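Side-chain contacts in SPCC18.06c protein (Schizosaccharomyces pombe, PDB 2P51), which removes poly(A) tails from mRNA as a metal-dependent 3'-exoribonuclease, the catalytic deadenylase subunit of the CCR4-NOT complex: residues 106-111 with 145-150; 113-118 with 136-141; 172-177 with 190-195; 178-183 with 197-202. All blocks are in the same frame, centred on the assembly; numbering follows the deposited sequence. Where two conformers were deposited one is given.

Contact 1 (106-111 with 145-150)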
loop_
_atom_site.group_PDB
_atom_site.type_symbol
_atom_site.label_atom_id
_atom_site.label_comp_id
_atom_site.label_asym_id
_atom_site.label_seq_id
_atom_site.Cartn_x
_atom_site.Cartn_y
_atom_site.Cartn_z
ATOM N N TRP A 106 6.573 -5.397 7.138
ATOM C CA TRP A 106 7.380 -4.245 7.470
ATOM C C TRP A 106 6.497 -2.999 7.444
ATOM O O TRP A 106 5.626 -2.883 6.568
ATOM C CB TRP A 106 8.496 -4.020 6.435
ATOM C CG TRP A 106 9.681 -4.926 6.646
ATOM C CD1 TRP A 106 10.827 -4.577 7.329
ATOM C CD2 TRP A 106 9.863 -6.279 6.205
ATOM N NE1 TRP A 106 11.706 -5.646 7.332
ATOM C CE2 TRP A 106 11.155 -6.682 6.662
ATOM C CE3 TRP A 106 9.086 -7.190 5.483
ATOM C CZ2 TRP A 106 11.669 -7.956 6.408
ATOM C CZ3 TRP A 106 9.580 -8.456 5.217
ATOM C CH2 TRP A 106 10.862 -8.828 5.680
ATOM N N GLN A 107 6.788 -2.104 8.369
ATOM C CA GLN A 107 6.090 -0.848 8.418
ATOM C C GLN A 107 7.119 0.281 8.339
ATOM O O GLN A 107 7.869 0.512 9.278
ATOM C CB GLN A 107 5.311 -0.778 9.732
ATOM C CG GLN A 107 4.552 0.513 9.977
ATOM C CD GLN A 107 3.455 0.232 11.021
ATOM O OE1 GLN A 107 2.329 -0.069 10.587
ATOM N NE2 GLN A 107 3.790 0.362 12.290
ATOM N N PHE A 108 7.125 1.011 7.220
ATOM C CA PHE A 108 8.030 2.118 6.979
ATOM C C PHE A 108 7.366 3.398 7.473
ATOM O O PHE A 108 6.241 3.687 7.021
ATOM C CB PHE A 108 8.312 2.240 5.477
ATOM C CG PHE A 108 9.097 1.044 4.963
ATOM C CD1 PHE A 108 10.483 1.112 4.890
ATOM C CD2 PHE A 108 8.475 -0.120 4.588
ATOM C CE1 PHE A 108 11.201 0.009 4.443
ATOM C CE2 PHE A 108 9.202 -1.229 4.150
ATOM C CZ PHE A 108 10.572 -1.197 4.093
ATOM N N ASN A 109 8.014 4.116 8.374
ATOM C CA ASN A 109 7.428 5.316 8.981
ATOM C C ASN A 109 8.083 6.585 8.453
ATOM O O ASN A 109 9.322 6.698 8.594
ATOM C CB ASN A 109 7.619 5.195 10.508
ATOM C CG ASN A 109 6.860 3.974 11.044
ATOM O OD1 ASN A 109 5.622 3.918 10.965
ATOM N ND2 ASN A 109 7.632 3.018 11.554
ATOM N N PHE A 110 7.323 7.478 7.835
ATOM C CA PHE A 110 7.901 8.594 7.086
ATOM C C PHE A 110 7.820 9.913 7.841
ATOM O O PHE A 110 6.972 10.144 8.713
ATOM C CB PHE A 110 7.176 8.736 5.736
ATOM C CG PHE A 110 7.561 7.553 4.855
ATOM C CD1 PHE A 110 8.718 7.585 4.091
ATOM C CD2 PHE A 110 6.803 6.397 4.829
ATOM C CE1 PHE A 110 9.083 6.516 3.285
ATOM C CE2 PHE A 110 7.125 5.327 4.015
ATOM C CZ PHE A 110 8.304 5.386 3.260
ATOM N N THR A 111 8.729 10.802 7.459
ATOM C CA THR A 111 8.845 12.121 8.110
ATOM C C THR A 111 7.546 12.917 7.980
ATOM O O THR A 111 6.884 12.950 6.935
ATOM C CB THR A 111 10.020 12.880 7.484
ATOM O OG1 THR A 111 10.276 14.038 8.291
ATOM C CG2 THR A 111 9.669 13.342 6.072
ATOM N N ALA A 145 12.305 10.094 -0.371
ATOM C CA ALA A 145 13.291 9.989 -1.418
ATOM C C ALA A 145 14.347 8.943 -1.126
ATOM O O ALA A 145 14.797 8.198 -2.013
ATOM C CB ALA A 145 13.922 11.386 -1.592
ATOM N N ASP A 146 14.790 8.861 0.127
ATOM C CA ASP A 146 15.763 7.840 0.547
ATOM C C ASP A 146 15.160 6.449 0.377
ATOM O O ASP A 146 15.791 5.506 -0.096
ATOM C CB ASP A 146 16.176 8.096 1.984
ATOM C CG ASP A 146 17.004 9.351 2.187
ATOM O OD1 ASP A 146 17.565 9.913 1.203
ATOM O OD2 ASP A 146 17.105 9.770 3.369
ATOM N N PHE A 147 13.909 6.312 0.790
ATOM C CA PHE A 147 13.211 5.034 0.619
ATOM C C PHE A 147 13.086 4.688 -0.825
ATOM O O PHE A 147 13.284 3.553 -1.269
ATOM C CB PHE A 147 11.808 5.202 1.227
ATOM C CG PHE A 147 10.876 4.031 0.949
ATOM C CD1 PHE A 147 11.001 2.832 1.626
ATOM C CD2 PHE A 147 9.861 4.167 0.001
ATOM C CE1 PHE A 147 10.111 1.815 1.342
ATOM C CE2 PHE A 147 8.985 3.132 -0.291
ATOM C CZ PHE A 147 9.097 1.922 0.382
ATOM N N ALA A 148 12.729 5.686 -1.617
ATOM C CA ALA A 148 12.476 5.393 -3.032
ATOM C C ALA A 148 13.720 4.914 -3.761
ATOM O O ALA A 148 13.648 3.958 -4.555
ATOM C CB ALA A 148 11.883 6.670 -3.630
ATOM N N GLU A 149 14.885 5.529 -3.532
ATOM C CA GLU A 149 16.110 5.032 -4.129
ATOM C C GLU A 149 16.324 3.550 -3.823
ATOM O O GLU A 149 16.673 2.768 -4.713
ATOM C CB GLU A 149 17.277 5.802 -3.524
ATOM C CG GLU A 149 18.083 6.544 -4.553
ATOM C CD GLU A 149 19.073 7.455 -3.861
ATOM O OE1 GLU A 149 19.719 6.939 -2.922
ATOM O OE2 GLU A 149 19.138 8.623 -4.295
ATOM N N LEU A 150 16.115 3.162 -2.571
ATOM C CA LEU A 150 16.298 1.764 -2.168
ATOM C C LEU A 150 15.244 0.861 -2.785
ATOM O O LEU A 150 15.526 -0.262 -3.212
ATOM C CB LEU A 150 16.300 1.656 -0.634
ATOM C CG LEU A 150 17.525 2.334 0.031
ATOM C CD1 LEU A 150 17.453 2.226 1.549
ATOM C CD2 LEU A 150 18.842 1.762 -0.465
#

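Contact 2 (113-118 with 136-141)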
loop_
_atom_site.group_PDB
_atom_site.type_symbol
_atom_site.label_atom_id
_atom_site.label_comp_id
_atom_site.label_asym_id
_atom_site.label_seq_id
_atom_site.Cartn_x
_atom_site.Cartn_y
_atom_site.Cartn_z
ATOM N N ASN A 113 5.360 16.542 10.027
ATOM C CA ASN A 113 5.504 17.650 10.946
ATOM C C ASN A 113 4.105 18.248 11.156
ATOM O O ASN A 113 3.549 18.859 10.254
ATOM C CB ASN A 113 6.511 18.659 10.416
ATOM C CG ASN A 113 6.759 19.728 11.461
ATOM O OD1 ASN A 113 5.795 20.343 11.910
ATOM N ND2 ASN A 113 8.047 19.928 11.790
ATOM N N LEU A 114 3.528 18.040 12.347
ATOM C CA LEU A 114 2.165 18.484 12.594
ATOM C C LEU A 114 2.035 19.999 12.583
ATOM O O LEU A 114 0.974 20.575 12.384
ATOM C CB LEU A 114 1.625 17.960 13.951
ATOM C CG LEU A 114 1.342 16.434 13.931
ATOM C CD1 LEU A 114 0.915 15.975 15.323
ATOM C CD2 LEU A 114 0.313 16.055 12.856
ATOM N N GLN A 115 3.149 20.679 12.839
ATOM C CA GLN A 115 3.060 22.148 12.853
ATOM C C GLN A 115 3.134 22.698 11.437
ATOM O O GLN A 115 2.533 23.720 11.108
ATOM C CB GLN A 115 4.195 22.648 13.775
ATOM C CG GLN A 115 4.056 22.257 15.234
ATOM C CD GLN A 115 4.487 20.849 15.595
ATOM O OE1 GLN A 115 3.759 20.163 16.341
ATOM N NE2 GLN A 115 5.635 20.346 15.125
ATOM N N ASP A 116 3.890 22.085 10.517
ATOM C CA ASP A 116 4.179 22.673 9.229
ATOM C C ASP A 116 3.405 22.077 8.056
ATOM O O ASP A 116 3.214 22.761 7.024
ATOM C CB ASP A 116 5.673 22.487 8.860
ATOM C CG ASP A 116 6.694 23.130 9.753
ATOM O OD1 ASP A 116 6.295 23.977 10.588
ATOM O OD2 ASP A 116 7.924 22.827 9.650
ATOM N N ASP A 117 3.011 20.809 8.170
ATOM C CA ASP A 117 2.501 20.047 7.038
ATOM C C ASP A 117 0.985 20.150 6.956
ATOM O O ASP A 117 0.340 20.413 7.961
ATOM C CB ASP A 117 2.880 18.560 7.143
ATOM C CG ASP A 117 4.347 18.379 6.784
ATOM O OD1 ASP A 117 4.899 19.182 5.997
ATOM O OD2 ASP A 117 4.983 17.440 7.305
ATOM N N MET A 118 0.486 19.948 5.737
ATOM C CA MET A 118 -0.953 19.985 5.508
ATOM C C MET A 118 -1.614 18.660 5.813
ATOM O O MET A 118 -0.983 17.605 5.608
ATOM C CB MET A 118 -1.208 20.334 4.037
ATOM C CG MET A 118 -0.587 21.651 3.629
ATOM S SD MET A 118 -0.919 22.104 1.918
ATOM C CE MET A 118 0.217 20.985 1.072
ATOM N N LYS A 136 7.726 10.947 16.908
ATOM C CA LYS A 136 8.800 10.119 16.379
ATOM C C LYS A 136 8.884 10.243 14.869
ATOM O O LYS A 136 10.019 10.245 14.352
ATOM C CB LYS A 136 8.643 8.660 16.804
ATOM C CG LYS A 136 9.973 7.928 16.719
ATOM C CD LYS A 136 9.890 6.578 17.420
ATOM C CE LYS A 136 11.116 5.708 17.119
ATOM N NZ LYS A 136 11.050 4.386 17.813
ATOM N N HIS A 137 7.753 10.377 14.177
ATOM C CA HIS A 137 7.844 10.592 12.736
ATOM C C HIS A 137 8.548 11.923 12.463
ATOM O O HIS A 137 9.230 12.063 11.432
ATOM C CB HIS A 137 6.471 10.621 12.085
ATOM C CG HIS A 137 5.804 9.276 11.946
ATOM N ND1 HIS A 137 5.595 8.653 10.715
ATOM C CD2 HIS A 137 5.283 8.443 12.887
ATOM C CE1 HIS A 137 4.979 7.490 10.907
ATOM N NE2 HIS A 137 4.791 7.348 12.219
ATOM N N GLN A 138 8.392 12.902 13.372
ATOM C CA GLN A 138 9.022 14.192 13.090
ATOM C C GLN A 138 10.523 14.060 13.303
ATOM O O GLN A 138 11.349 14.627 12.583
ATOM C CB GLN A 138 8.410 15.297 13.962
ATOM C CG GLN A 138 8.997 16.652 13.539
ATOM C CD GLN A 138 8.415 17.780 14.364
ATOM O OE1 GLN A 138 7.208 17.782 14.641
ATOM N NE2 GLN A 138 9.222 18.754 14.767
ATOM N N GLU A 139 10.891 13.273 14.313
ATOM C CA GLU A 139 12.293 13.136 14.661
ATOM C C GLU A 139 13.071 12.165 13.768
ATOM O O GLU A 139 14.171 12.577 13.349
ATOM C CB GLU A 139 12.477 12.643 16.113
ATOM C CG GLU A 139 12.160 13.675 17.155
ATOM C CD GLU A 139 13.006 14.939 17.015
ATOM O OE1 GLU A 139 14.252 14.823 17.048
ATOM O OE2 GLU A 139 12.365 16.014 16.868
ATOM N N VAL A 140 12.545 10.946 13.544
ATOM C CA VAL A 140 13.385 9.974 12.795
ATOM C C VAL A 140 12.569 9.340 11.692
ATOM O O VAL A 140 12.817 8.237 11.235
ATOM C CB VAL A 140 13.974 8.895 13.705
ATOM C CG1 VAL A 140 15.076 9.482 14.605
ATOM C CG2 VAL A 140 12.933 8.242 14.580
ATOM N N GLY A 141 11.517 10.045 11.233
ATOM C CA GLY A 141 10.804 9.482 10.096
ATOM C C GLY A 141 11.683 9.421 8.868
ATOM O O GLY A 141 12.596 10.225 8.666
HETATM O O HOH W 1 4.793 16.531 14.386
#

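Contact 3 (172-177 with 190-195). With MG (magnesium ion), chain B.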
loop_
_atom_site.group_PDB
_atom_site.type_symbol
_atom_site.label_atom_id
_atom_site.label_comp_id
_atom_site.label_asym_id
_atom_site.label_seq_id
_atom_site.Cartn_x
_atom_site.Cartn_y
_atom_site.Cartn_z
ATOM N N ASP A 172 -2.987 4.414 -2.565
ATOM C CA ASP A 172 -1.829 3.682 -2.077
ATOM C C ASP A 172 -0.759 3.572 -3.165
ATOM O O ASP A 172 0.444 3.861 -2.957
ATOM C CB ASP A 172 -2.293 2.321 -1.575
ATOM C CG ASP A 172 -3.101 2.320 -0.316
ATOM O OD1 ASP A 172 -2.982 3.345 0.416
ATOM O OD2 ASP A 172 -3.891 1.394 -0.019
ATOM N N PHE A 173 -1.196 3.171 -4.380
ATOM C CA PHE A 173 -0.229 3.068 -5.487
ATOM C C PHE A 173 0.259 4.469 -5.879
ATOM O O PHE A 173 1.446 4.636 -6.233
ATOM C CB PHE A 173 -0.830 2.410 -6.728
ATOM C CG PHE A 173 -0.626 0.922 -6.865
ATOM C CD1 PHE A 173 0.627 0.352 -6.686
ATOM C CD2 PHE A 173 -1.680 0.093 -7.162
ATOM C CE1 PHE A 173 0.894 -1.026 -6.790
ATOM C CE2 PHE A 173 -1.436 -1.261 -7.291
ATOM C CZ PHE A 173 -0.195 -1.840 -7.106
ATOM N N ALA A 174 -0.603 5.485 -5.873
ATOM C CA ALA A 174 -0.171 6.842 -6.232
ATOM C C ALA A 174 0.924 7.296 -5.273
ATOM O O ALA A 174 1.911 7.945 -5.700
ATOM C CB ALA A 174 -1.333 7.816 -6.287
ATOM N N TYR A 175 0.798 6.981 -3.974
ATOM C CA TYR A 175 1.846 7.432 -3.028
ATOM C C TYR A 175 3.169 6.743 -3.319
ATOM O O TYR A 175 4.210 7.399 -3.162
ATOM C CB TYR A 175 1.406 7.166 -1.585
ATOM C CG TYR A 175 0.679 8.393 -1.034
ATOM C CD1 TYR A 175 -0.675 8.447 -0.783
ATOM C CD2 TYR A 175 1.455 9.516 -0.796
ATOM C CE1 TYR A 175 -1.309 9.591 -0.275
ATOM C CE2 TYR A 175 0.852 10.645 -0.314
ATOM C CZ TYR A 175 -0.510 10.697 -0.055
ATOM O OH TYR A 175 -1.029 11.866 0.428
ATOM N N LEU A 176 3.140 5.486 -3.739
ATOM C CA LEU A 176 4.409 4.829 -4.030
ATOM C C LEU A 176 4.982 5.410 -5.320
ATOM O O LEU A 176 6.208 5.622 -5.418
ATOM C CB LEU A 176 4.326 3.297 -4.134
ATOM C CG LEU A 176 4.605 2.579 -2.789
ATOM C CD1 LEU A 176 3.462 2.843 -1.815
ATOM C CD2 LEU A 176 4.855 1.102 -3.022
ATOM N N LEU A 177 4.076 5.685 -6.295
ATOM C CA LEU A 177 4.686 6.291 -7.515
ATOM C C LEU A 177 5.239 7.664 -7.245
ATOM O O LEU A 177 6.314 8.042 -7.762
ATOM C CB LEU A 177 3.656 6.317 -8.659
ATOM C CG LEU A 177 4.192 6.696 -10.045
ATOM C CD1 LEU A 177 5.022 5.547 -10.633
ATOM C CD2 LEU A 177 3.073 7.082 -11.004
ATOM N N GLU A 190 -4.805 7.791 -17.831
ATOM C CA GLU A 190 -4.165 6.913 -18.821
ATOM C C GLU A 190 -2.642 6.919 -18.661
ATOM O O GLU A 190 -2.032 5.843 -18.722
ATOM C CB GLU A 190 -4.550 7.349 -20.244
ATOM C CG GLU A 190 -6.022 7.350 -20.557
ATOM C CD GLU A 190 -6.815 8.479 -19.920
ATOM O OE1 GLU A 190 -6.305 9.586 -19.608
ATOM O OE2 GLU A 190 -8.026 8.255 -19.660
ATOM N N GLU A 191 -2.050 8.076 -18.440
ATOM C CA GLU A 191 -0.613 8.208 -18.262
ATOM C C GLU A 191 -0.162 7.637 -16.915
ATOM O O GLU A 191 0.884 7.001 -16.794
ATOM C CB GLU A 191 -0.113 9.663 -18.345
ATOM C CG GLU A 191 1.401 9.815 -18.392
ATOM C CD GLU A 191 1.951 11.218 -18.561
ATOM O OE1 GLU A 191 1.251 12.160 -19.010
ATOM O OE2 GLU A 191 3.149 11.462 -18.240
ATOM N N PHE A 192 -0.953 7.893 -15.875
ATOM C CA PHE A 192 -0.634 7.331 -14.572
ATOM C C PHE A 192 -0.603 5.822 -14.678
ATOM O O PHE A 192 0.353 5.197 -14.187
ATOM C CB PHE A 192 -1.699 7.792 -13.595
ATOM C CG PHE A 192 -1.709 7.096 -12.260
ATOM C CD1 PHE A 192 -0.820 7.559 -11.293
ATOM C CD2 PHE A 192 -2.560 6.053 -11.964
ATOM C CE1 PHE A 192 -0.791 6.959 -10.039
ATOM C CE2 PHE A 192 -2.496 5.452 -10.731
ATOM C CZ PHE A 192 -1.621 5.878 -9.749
ATOM N N TYR A 193 -1.647 5.237 -15.294
ATOM C CA TYR A 193 -1.758 3.801 -15.403
ATOM C C TYR A 193 -0.583 3.220 -16.170
ATOM O O TYR A 193 -0.021 2.168 -15.807
ATOM C CB TYR A 193 -3.076 3.482 -16.123
ATOM C CG TYR A 193 -3.339 1.990 -16.178
ATOM C CD1 TYR A 193 -3.761 1.275 -15.047
ATOM C CD2 TYR A 193 -3.155 1.321 -17.386
ATOM C CE1 TYR A 193 -3.992 -0.080 -15.123
ATOM C CE2 TYR A 193 -3.384 -0.038 -17.445
ATOM C CZ TYR A 193 -3.789 -0.725 -16.327
ATOM O OH TYR A 193 -4.026 -2.082 -16.434
ATOM N N LYS A 194 -0.186 3.857 -17.259
ATOM C CA LYS A 194 0.925 3.343 -18.054
ATOM C C LYS A 194 2.213 3.248 -17.256
ATOM O O LYS A 194 2.959 2.265 -17.279
ATOM C CB LYS A 194 1.135 4.290 -19.237
ATOM C CG LYS A 194 2.310 4.004 -20.117
ATOM C CD LYS A 194 1.972 4.775 -21.432
ATOM C CE LYS A 194 0.446 4.980 -21.385
ATOM N NZ LYS A 194 -0.305 3.767 -21.811
ATOM N N ILE A 195 2.517 4.323 -16.524
ATOM C CA ILE A 195 3.772 4.325 -15.755
ATOM C C ILE A 195 3.632 3.400 -14.583
ATOM O O ILE A 195 4.569 2.673 -14.232
ATOM C CB ILE A 195 4.003 5.786 -15.294
ATOM C CG1 ILE A 195 4.256 6.698 -16.499
ATOM C CG2 ILE A 195 5.078 5.860 -14.245
ATOM C CD1 ILE A 195 4.415 8.169 -16.260
HETATM MG MG MG B . -5.163 1.139 1.662
HETATM O O HOH W 2 -5.058 3.169 2.029
HETATM O O HOH W 3 -5.553 -0.816 1.137
HETATM O O HOH W 4 -6.251 0.984 3.339
HETATM O O HOH W 5 -6.912 1.496 0.499
#

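Contact 4 (178-183 with 197-202)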
loop_
_atom_site.group_PDB
_atom_site.type_symbol
_atom_site.label_atom_id
_atom_site.label_comp_id
_atom_site.label_asym_id
_atom_site.label_seq_id
_atom_site.Cartn_x
_atom_site.Cartn_y
_atom_site.Cartn_z
ATOM N N LYS A 178 4.558 8.462 -6.449
ATOM C CA LYS A 178 5.054 9.786 -6.036
ATOM C C LYS A 178 6.413 9.670 -5.359
ATOM O O LYS A 178 7.367 10.408 -5.588
ATOM C CB LYS A 178 4.037 10.456 -5.099
ATOM C CG LYS A 178 4.538 11.681 -4.376
ATOM C CD LYS A 178 3.476 12.263 -3.434
ATOM C CE LYS A 178 4.014 13.540 -2.739
ATOM N NZ LYS A 178 3.055 13.918 -1.625
ATOM N N ALA A 179 6.576 8.705 -4.455
ATOM C CA ALA A 179 7.837 8.525 -3.767
ATOM C C ALA A 179 8.921 8.180 -4.783
ATOM O O ALA A 179 10.014 8.777 -4.792
ATOM C CB ALA A 179 7.730 7.422 -2.734
ATOM N N MET A 180 8.651 7.225 -5.673
ATOM C CA MET A 180 9.732 6.835 -6.586
ATOM C C MET A 180 10.083 7.913 -7.598
ATOM O O MET A 180 11.239 7.978 -8.003
ATOM C CB MET A 180 9.316 5.544 -7.312
ATOM C CG MET A 180 9.396 4.364 -6.347
ATOM S SD MET A 180 9.037 2.797 -7.183
ATOM C CE MET A 180 7.365 3.100 -7.741
ATOM N N THR A 181 9.114 8.735 -8.025
ATOM C CA THR A 181 9.391 9.665 -9.127
ATOM C C THR A 181 9.737 11.079 -8.674
ATOM O O THR A 181 10.377 11.820 -9.430
ATOM C CB THR A 181 8.187 9.766 -10.093
ATOM O OG1 THR A 181 7.031 10.254 -9.397
ATOM C CG2 THR A 181 7.795 8.403 -10.664
ATOM N N GLN A 182 9.291 11.416 -7.464
ATOM C CA GLN A 182 9.509 12.729 -6.851
ATOM C C GLN A 182 9.007 13.901 -7.667
ATOM O O GLN A 182 9.614 14.992 -7.628
ATOM C CB GLN A 182 11.004 12.911 -6.595
ATOM C CG GLN A 182 11.550 11.966 -5.523
ATOM C CD GLN A 182 11.039 12.283 -4.129
ATOM O OE1 GLN A 182 11.117 13.432 -3.667
ATOM N NE2 GLN A 182 10.523 11.247 -3.464
ATOM N N ILE A 183 7.908 13.719 -8.387
ATOM C CA ILE A 183 7.380 14.808 -9.189
ATOM C C ILE A 183 5.869 14.723 -9.091
ATOM O O ILE A 183 5.385 13.669 -8.639
ATOM C CB ILE A 183 7.771 14.660 -10.667
ATOM C CG1 ILE A 183 7.459 13.245 -11.198
ATOM C CG2 ILE A 183 9.226 15.025 -10.925
ATOM C CD1 ILE A 183 7.744 13.110 -12.692
ATOM N N CYS A 197 2.044 0.611 -14.423
ATOM C CA CYS A 197 2.216 -0.801 -14.831
ATOM C C CYS A 197 3.636 -1.119 -15.259
ATOM O O CYS A 197 4.060 -2.260 -15.403
ATOM C CB CYS A 197 1.178 -1.151 -15.924
ATOM S SG CYS A 197 -0.505 -1.191 -15.184
ATOM N N ILE A 198 4.481 -0.076 -15.433
ATOM C CA ILE A 198 5.914 -0.436 -15.666
ATOM C C ILE A 198 6.611 -0.764 -14.358
ATOM O O ILE A 198 7.407 -1.705 -14.254
ATOM C CB ILE A 198 6.580 0.724 -16.415
ATOM C CG1 ILE A 198 6.070 0.862 -17.864
ATOM C CG2 ILE A 198 8.105 0.646 -16.360
ATOM C CD1 ILE A 198 6.488 2.178 -18.491
ATOM N N TYR A 199 6.342 0.036 -13.304
ATOM C CA TYR A 199 6.940 -0.256 -12.004
ATOM C C TYR A 199 6.310 -1.456 -11.303
ATOM O O TYR A 199 7.037 -2.157 -10.577
ATOM C CB TYR A 199 6.805 0.977 -11.069
ATOM C CG TYR A 199 7.775 2.070 -11.452
ATOM C CD1 TYR A 199 9.088 2.112 -10.943
ATOM C CD2 TYR A 199 7.364 3.075 -12.331
ATOM C CE1 TYR A 199 9.955 3.147 -11.317
ATOM C CE2 TYR A 199 8.226 4.101 -12.710
ATOM C CZ TYR A 199 9.531 4.118 -12.201
ATOM O OH TYR A 199 10.373 5.155 -12.580
ATOM N N PHE A 200 5.006 -1.679 -11.495
ATOM C CA PHE A 200 4.279 -2.774 -10.862
ATOM C C PHE A 200 3.629 -3.619 -11.968
ATOM O O PHE A 200 2.408 -3.571 -12.152
ATOM C CB PHE A 200 3.185 -2.238 -9.925
ATOM C CG PHE A 200 3.783 -1.261 -8.893
ATOM C CD1 PHE A 200 4.365 -1.735 -7.734
ATOM C CD2 PHE A 200 3.731 0.117 -9.092
ATOM C CE1 PHE A 200 4.880 -0.877 -6.771
ATOM C CE2 PHE A 200 4.262 0.992 -8.141
ATOM C CZ PHE A 200 4.839 0.493 -6.957
ATOM N N PRO A 201 4.414 -4.349 -12.752
ATOM C CA PRO A 201 3.872 -5.001 -13.925
ATOM C C PRO A 201 2.885 -6.119 -13.635
ATOM O O PRO A 201 2.138 -6.491 -14.553
ATOM C CB PRO A 201 5.118 -5.564 -14.622
ATOM C CG PRO A 201 6.144 -5.692 -13.513
ATOM C CD PRO A 201 5.897 -4.491 -12.627
ATOM N N LYS A 202 2.869 -6.666 -12.431
ATOM C CA LYS A 202 1.912 -7.717 -12.066
ATOM C C LYS A 202 1.281 -7.355 -10.735
ATOM O O LYS A 202 1.948 -7.470 -9.694
ATOM C CB LYS A 202 2.646 -9.050 -11.978
ATOM C CG LYS A 202 1.788 -10.215 -11.493
ATOM C CD LYS A 202 2.460 -11.571 -11.720
ATOM C CE LYS A 202 1.456 -12.665 -11.456
ATOM N NZ LYS A 202 1.658 -13.492 -10.255
#

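Contact 1 (106-111 with 145-150)
F147 meets F108 and F110 through two edge-to-face (T-shaped) ring pairs, in one lending its edge, in the other its face. Toward F108 it presents the edge: CE1 of F147 stands over the centre of the F108 ring, 3.6 Å from CD1 of F108, planes at 59°. Toward F110 the roles reverse, for CZ of F110 points into the F147 face, offset toward the rim, and the planes stand at 85°. Flat, apolar phenylalanines suit this buried aromatic cluster, which packs helix 144-152 on F108 of strand 105-109, between strands 23-26 and 87-93 in the DEDD nuclease sheet, and on F110 just past the strand. CE1 of F110 adds apolar packing 3.7 Å from CB of F147. The F147 ring reaches the sheet because CG is anti to the backbone N (chi1 171°). Replacing F147 by alanine is likely to open a gap between helix and sheet, leaving F108 without the edge and F110 without the face it packs on. I88 of strand 87-93 touches F110 and F147.

Contact 2 (113-118 with 136-141)
OE1 of Q138 is gripped twice: NE2 of Q115 donates to it at 3.0 Å, and a water gives it a second hydrogen bond of 2.7 Å. The bond from Q115 is bent, 140° at the hydrogen; its donor is somewhat tilted from the carbonyl plane of Q138, while OE1 lies close to the amide plane of Q115. The same water accepts from the backbone N of L114, so it bridges the loop to the helix. N113 brings its amide against that of Q138, the two stacked with planes 20° apart and ND2 of N113 3.4 Å from CD of Q138. Asparagine also suits its place because OD1 of N113 accepts from the backbone N of D116 at 2.9 Å, an Asx motif. Q138 spans the distance with CG anti to the backbone N (chi1 -174°) and an extended chain; glutamine has the length to reach the loop and an amide whose oxygen accepts while its flat group stacks on N113. A leucine at Q138 would probably leave the Q115 amide and the bridging water without their acceptor. This surface contact joins the loop between strand 105-109 and helix 121-129 to helix 134-140, whose H137 hydrogen-bonds through ND1 to F110 O.

Contact 3 (172-177 with 190-195)
F192 and L177 lie alongside each other, running opposite ways, the phenylalanine reaching toward helix 170-181 and the leucine toward helix 189-199. CD2 of L177 comes obliquely to the ring, 3.9 Å from CD1 of F192. The ring points its edge at A174, with CE1 of F192 3.9 Å from CA of A174; a methyl side chain suits this place because it lets the ring come close to the helix backbone. The ring is directed there by a first torsion that sets CG anti to the backbone N (chi1 168°). I195 crosses L177 at about a right angle, and the two branches meet as CG2 of I195 lies 3.6 Å from CD1 of L177. L177 thus divides its branched end between an aromatic and an aliphatic partner.

At the start of the 172-177 segment, D172 belongs to the active site of this DEDD nuclease: its OD2 binds magnesium at 2.1 Å, while OD1 accepts from a metal-bound water at 2.6 Å. D51 is the other protein ligand of this ion, and OG1 of T52 hydrogen-bonds to OD1 of D172. The short helix segments cross at 71°, their axes 11.5 Å apart. Helix 69-82 touches A174 through L76 and V80, whereas F173 and L176 touch M50 of strand 47-53, so helix 170-181 is packed between the central mixed sheet and helix 189-199.

Contact 4 (178-183 with 197-202)
M180 turns its methyl group toward Y199 and F200 by a bend at the last torsion of its chain (chi3 -61°), after CG has been set anti to the carbonyl carbon. CE thereby touches both rings, lying 3.8 Å from CD1 of Y199 and 3.7 Å from CZ of F200, and it approaches each obliquely. SD of M180 takes part as well, 4.7 Å from the centroid of the Y199 ring and 45° off its normal, an oblique Met-aromatic contact. M180 and Y199 pass side by side, pointing opposite ways, whereas F200 meets the methionine head-on. Methionine suits the place because its flexible end can serve two differently placed rings.

Just beyond, Q182 leaves the helix with positive phi and folds its amide back, NE2 giving a nearly straight bond (166°) of 2.9 Å to a lone pair of A179 O. F200 likewise follows the end of its helix, and its ring meets F173 and packs edge-to-face on W164 of strand 163-166. The C-terminal ends of helices 170-181 and 189-199 are thus joined, by a Met-aromatic contact and the packing of the same methyl on F200, within the RNase H-like DEDD nuclease fold.

Overall arrangement
Contact 2 is nested along the chain inside the loop closed by contact 1; contacts 3 and 4 follow, their segments alternating on helices 170-181 and 189-199. Those two shared helices put the centres of contacts 3 and 4 about 6 Å apart, with L176 packing on F200. Contacts 1 and 4 have centres about 14 Å apart, but touch where A148 of helix 144-152 packs on A179 and M180. Contact 2 lies at the surface, away from the metal site, about 25 Å between centres from both later contacts. Contact 1 joins helix 144-152 to the central mixed sheet, while helix 170-181, which carries the magnesium ligand D172, takes part in both contacts 3 and 4.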